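Local coordinates for protein 3-dehydroquinate dehydratase (Clostridium difficile, PDB 4H3D) that catalyses the cis-dehydration of 3-dehydroquinate to 3-dehydroshikimate through an imine intermediate, the third step of the chorismate pathway to aromatic amino acids, at residues Val159-Arg164 against Pro173-Met178; Ile205-Ser210 against Ile215-Gly220. One frame throughout, in Å; residues are numbered along the deposited sequence.

Contact 1 of 2, residues Val159-Arg164 against Pro173-Met178. With SHL (5-hydroxy-6-methyl-4-oxo-4H-pyran-2-carboxylic acid), chain I.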
# COMPACT_ATOMS: atom_id res chain seq x y z
N VAL B 159 15.75 13.38 5.57
CA VAL B 159 15.54 13.85 6.94
C VAL B 159 16.13 15.26 7.14
O VAL B 159 15.51 16.10 7.80
CB VAL B 159 16.12 12.86 8.00
CG1 VAL B 159 16.07 13.49 9.40
CG2 VAL B 159 15.35 11.54 7.99
N SER B 160 17.30 15.54 6.53
CA SER B 160 17.94 16.85 6.69
C SER B 160 17.09 17.97 6.06
O SER B 160 16.99 19.06 6.62
CB SER B 160 19.41 16.87 6.14
OG SER B 160 19.47 16.84 4.71
N ARG B 161 16.47 17.68 4.92
CA ARG B 161 15.62 18.67 4.28
C ARG B 161 14.35 18.91 5.08
O ARG B 161 13.94 20.04 5.27
CB ARG B 161 15.29 18.27 2.86
CG ARG B 161 16.51 18.26 1.99
CD ARG B 161 16.18 18.09 0.55
NE ARG B 161 17.38 17.75 -0.18
CZ ARG B 161 17.41 17.36 -1.44
NH1 ARG B 161 16.30 17.29 -2.16
NH2 ARG B 161 18.57 17.06 -2.00
N LEU B 162 13.74 17.84 5.56
CA LEU B 162 12.51 17.96 6.37
C LEU B 162 12.81 18.74 7.67
O LEU B 162 12.00 19.57 8.10
CB LEU B 162 11.91 16.59 6.67
CG LEU B 162 11.37 15.82 5.45
CD1 LEU B 162 11.04 14.35 5.82
CD2 LEU B 162 10.15 16.54 4.86
N CYS B 163 13.96 18.46 8.30
CA CYS B 163 14.38 19.22 9.49
C CYS B 163 14.59 20.70 9.16
O CYS B 163 14.20 21.58 9.93
CB CYS B 163 15.65 18.63 10.10
SG CYS B 163 15.40 17.06 10.90
N ARG B 164 15.18 20.99 8.00
CA ARG B 164 15.40 22.38 7.61
C ARG B 164 14.04 23.11 7.44
O ARG B 164 13.89 24.31 7.83
CB ARG B 164 16.24 22.47 6.33
CG ARG B 164 16.60 23.91 5.90
CD ARG B 164 17.33 24.68 7.00
NE ARG B 164 17.49 26.09 6.65
CZ ARG B 164 17.67 27.07 7.53
NH1 ARG B 164 17.79 28.32 7.11
NH2 ARG B 164 17.70 26.82 8.84
N PRO B 173 6.14 20.33 6.58
CA PRO B 173 7.20 20.00 5.63
C PRO B 173 6.69 18.99 4.61
O PRO B 173 5.99 18.04 4.98
CB PRO B 173 8.26 19.34 6.50
CG PRO B 173 8.05 19.87 7.85
CD PRO B 173 6.57 20.11 7.97
N LYS B 174 7.06 19.18 3.34
CA LYS B 174 6.63 18.28 2.29
C LYS B 174 7.77 17.94 1.37
O LYS B 174 8.50 18.83 0.91
CB LYS B 174 5.52 18.92 1.45
CG LYS B 174 5.10 18.08 0.21
CD LYS B 174 4.07 18.77 -0.62
CE LYS B 174 3.69 17.92 -1.83
NZ LYS B 174 2.71 18.62 -2.72
N ILE B 175 7.93 16.66 1.08
CA ILE B 175 8.94 16.23 0.13
C ILE B 175 8.40 15.17 -0.80
O ILE B 175 7.67 14.26 -0.40
CB ILE B 175 10.29 15.79 0.80
CG1 ILE B 175 11.40 15.77 -0.25
CG2 ILE B 175 10.18 14.44 1.50
CD1 ILE B 175 12.79 15.64 0.33
N ALA B 176 8.70 15.35 -2.08
CA ALA B 176 8.30 14.42 -3.13
C ALA B 176 9.57 14.03 -3.92
O ALA B 176 10.29 14.91 -4.40
CB ALA B 176 7.26 15.05 -4.05
N VAL B 177 9.82 12.74 -4.04
CA VAL B 177 11.02 12.23 -4.70
C VAL B 177 10.68 11.18 -5.75
O VAL B 177 9.59 10.60 -5.73
CB VAL B 177 12.02 11.66 -3.67
CG1 VAL B 177 12.45 12.77 -2.69
CG2 VAL B 177 11.41 10.47 -2.91
N MET B 178 11.62 10.93 -6.66
CA MET B 178 11.39 9.99 -7.75
C MET B 178 12.21 8.72 -7.53
O MET B 178 13.44 8.78 -7.46
CB MET B 178 11.79 10.64 -9.09
CG MET B 178 11.51 9.76 -10.33
SD MET B 178 9.72 9.51 -10.58
CE MET B 178 9.17 11.16 -11.00
OAD SHL I . 0.47 13.96 -6.11
CAH SHL I . 1.54 14.23 -6.70
OAA SHL I . 1.94 13.53 -7.67
CAK SHL I . 2.33 15.36 -6.24
OAG SHL I . 1.83 16.11 -5.12
CAF SHL I . 2.47 17.32 -4.78
CAL SHL I . 1.92 18.10 -3.81
CAJ SHL I . 3.54 17.69 -5.52
OAC SHL I . 4.15 18.84 -5.25
CAI SHL I . 4.01 16.90 -6.53
CAE SHL I . 3.42 15.75 -6.88
OAB SHL I . 5.09 17.28 -7.20
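Leu-162 carries most of the meeting between helix 155-167 and strand 172-177, and its path shows how a single branch can serve two neighbours. Its CB leaves the helix neither straight at the strand nor away from it; CG then lies beside the backbone N, opposite the carbonyl carbon (chi1 -66°), and from there CD2 reaches the strand. This one methyl meets CB of the Pro-173 ring at 3.8 Å and CG2 of Ile-175 at 4.0 Å, a two-sided apolar grip. The setting is a beta-alpha-beta unit of the TIM barrel, in which the helix runs back outside the parallel strands; the axis of 159-164 comes within 8.0 Å of that of 173-177. Ile-175 points outward to the helix, and its CD1 ends 4.2 Å from CD of Arg-161, whose extended chain passes at about a right angle before its NH1 hydrogen-bonds to Asn-146 OD1. Lys-174, between the two outward residues, faces the barrel interior. Extended all along, with CG anti to the backbone N (chi1 174°), it delivers NZ to CAL of the bound pyran acid, a covalent bond of 1.4 Å at the lysine that forms the Schiff base with substrate.

Contact 2 of 2, residues Ile205-Ser210 against Ile215-Gly220. With SHL (5-hydroxy-6-methyl-4-oxo-4H-pyran-2-carboxylic acid), chain I.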
# COMPACT_ATOMS: atom_id res chain seq x y z
N ILE B 205 4.59 15.59 5.28
CA ILE B 205 3.99 15.10 4.06
C ILE B 205 5.10 14.56 3.17
O ILE B 205 6.05 15.28 2.85
CB ILE B 205 3.32 16.26 3.27
CG1 ILE B 205 2.29 16.99 4.14
CG2 ILE B 205 2.70 15.75 1.96
CD1 ILE B 205 1.90 18.41 3.56
N THR B 206 5.00 13.30 2.76
CA THR B 206 6.01 12.71 1.89
C THR B 206 5.39 11.83 0.86
O THR B 206 4.29 11.24 1.09
CB THR B 206 7.01 11.81 2.65
OG1 THR B 206 6.34 10.62 3.11
CG2 THR B 206 7.62 12.58 3.85
N MET B 207 6.05 11.71 -0.29
CA MET B 207 5.61 10.81 -1.34
C MET B 207 6.75 10.40 -2.25
O MET B 207 7.74 11.13 -2.40
CB MET B 207 4.49 11.40 -2.19
CG MET B 207 4.94 12.46 -3.15
SD MET B 207 3.56 13.14 -4.09
CE MET B 207 2.56 13.83 -2.77
N SER B 208 6.58 9.22 -2.82
CA SER B 208 7.48 8.66 -3.80
C SER B 208 6.58 8.65 -5.03
O SER B 208 5.50 8.07 -5.02
CB SER B 208 7.88 7.22 -3.43
OG SER B 208 8.78 6.71 -4.38
N MET B 209 7.03 9.33 -6.07
CA MET B 209 6.25 9.49 -7.29
C MET B 209 6.35 8.26 -8.22
O MET B 209 7.04 7.30 -7.90
CB MET B 209 6.70 10.77 -8.00
CG MET B 209 6.48 12.05 -7.17
SD MET B 209 6.99 13.57 -8.02
CE MET B 209 8.75 13.36 -8.08
N SER B 210 5.61 8.32 -9.35
CA SER B 210 5.53 7.26 -10.36
C SER B 210 4.69 6.06 -9.87
O SER B 210 4.34 5.98 -8.69
CB SER B 210 6.90 6.77 -10.81
OG SER B 210 7.45 5.82 -9.91
N ILE B 215 2.47 3.10 -3.25
CA ILE B 215 2.32 2.65 -1.86
C ILE B 215 2.50 3.83 -0.91
O ILE B 215 1.83 3.91 0.14
CB ILE B 215 3.37 1.53 -1.49
CG1 ILE B 215 3.21 1.08 -0.03
CG2 ILE B 215 4.81 2.01 -1.73
CD1 ILE B 215 4.26 0.00 0.42
N SER B 216 3.39 4.75 -1.29
CA SER B 216 3.68 5.91 -0.45
C SER B 216 2.47 6.83 -0.30
O SER B 216 2.46 7.68 0.60
CB SER B 216 4.85 6.70 -1.01
OG SER B 216 4.49 7.36 -2.21
N ARG B 217 1.48 6.69 -1.18
CA ARG B 217 0.26 7.51 -1.13
C ARG B 217 -0.80 6.83 -0.29
O ARG B 217 -1.81 7.46 0.07
CB ARG B 217 -0.34 7.70 -2.52
CG ARG B 217 0.58 8.35 -3.49
CD ARG B 217 -0.11 8.59 -4.82
NE ARG B 217 0.82 9.18 -5.78
CZ ARG B 217 0.93 10.48 -6.03
NH1 ARG B 217 0.17 11.37 -5.41
NH2 ARG B 217 1.82 10.89 -6.93
N LEU B 218 -0.58 5.55 0.01
CA LEU B 218 -1.59 4.75 0.70
C LEU B 218 -1.31 4.50 2.16
O LEU B 218 -2.24 4.35 2.93
CB LEU B 218 -1.71 3.36 0.02
CG LEU B 218 -1.97 3.31 -1.49
CD1 LEU B 218 -2.05 1.87 -1.95
CD2 LEU B 218 -3.26 4.04 -1.84
N CYS B 219 -0.04 4.47 2.53
CA CYS B 219 0.37 4.00 3.85
C CYS B 219 0.77 5.06 4.86
O CYS B 219 1.55 4.78 5.78
CB CYS B 219 1.52 3.00 3.68
SG CYS B 219 3.01 3.79 3.05
N GLY B 220 0.25 6.27 4.71
CA GLY B 220 0.56 7.36 5.62
C GLY B 220 0.25 7.10 7.08
O GLY B 220 1.02 7.50 7.96
OAD SHL I . 0.47 13.96 -6.11
CAH SHL I . 1.54 14.23 -6.70
OAA SHL I . 1.94 13.53 -7.67
CAK SHL I . 2.33 15.36 -6.24
OAG SHL I . 1.83 16.11 -5.12
CAF SHL I . 2.47 17.32 -4.78
CAL SHL I . 1.92 18.10 -3.81
CAJ SHL I . 3.54 17.69 -5.52
OAC SHL I . 4.15 18.84 -5.25
CAI SHL I . 4.01 16.90 -6.53
CAE SHL I . 3.42 15.75 -6.88
OAB SHL I . 5.09 17.28 -7.20
O HOH W 1 4.73 8.38 2.25
O HOH W 2 3.30 7.66 -6.67
O HOH W 3 3.30 10.00 -9.53
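Ser-208 and Ser-216 join the end of strand 205-208 to the weakly bonded helical turn 215-218, at the C-terminal edge of the TIM barrel, where the active site of this fold lies. The tight part is small. Ser-216 points at the strand and, with OG set between its own backbone N and carbonyl carbon (chi1 70°), receives the Ser-208 N-H at 2.9 Å in a nearly straight bond of 168°. The same hydroxyl is hydrogen-bonded to Gly-213 O, so the oxygen is held by the loop as well as by the strand. CB of Ser-208 packs against this group, 3.6 Å from Ser-216 OG.

Beyond this pair direct contacts give way to water-mediated ones. On the Thr-206 side of the bond, water 1 accepts from Thr-206 OG1 and donates to Ser-216 O. Toward Ser-210, water 2 accepts from Arg-217 NE and lies beside the carbonyl oxygens of Ser-208 and Ser-210, while water 3 accepts from both Ser-210 N and Arg-217 NH2. Waters 2 and 3 thus link the arginine to the end of the strand and the loop after it, where direct side-chain contact is sparse.

Met-207 was modelled in two conformations; in one of them SD lies over the ring face of the bound pyran acid at CAK. The firmer hold on this ligand comes from Arg-217, which binds 3-dehydroquinate; the inhibitor carboxylate is consistent with a mimic of the substrate's own. The extended arginine chain ends in a bidentate grip on that carboxylate. NH1 donates to OAD, which sits at the guanidinium edge and in its plane, and NH2 donates to OAA at 2.7 Å, with an N-H...O angle of 172°.

Both contacts are buried, and they share a sheet: strands 172-177 and 205-208 are parallel neighbours in the barrel wall, joined by backbone hydrogen bonds such as that between Pro-173 O and Ile-205 N, with Ala-176 CB packed on Met-207 CG. Contact 1 lies between barrel wall and outer helix, so its meeting is of apolar side chains. Contact 2 stands at the strand's C-terminal end, where polar groups and bridging waters replace methyl packing and residues of the second subunit approach its margins. The two converge on one ligand from different directions: contact 1 supplies the covalent anchor, contact 2 the charged clasp on the carboxylate.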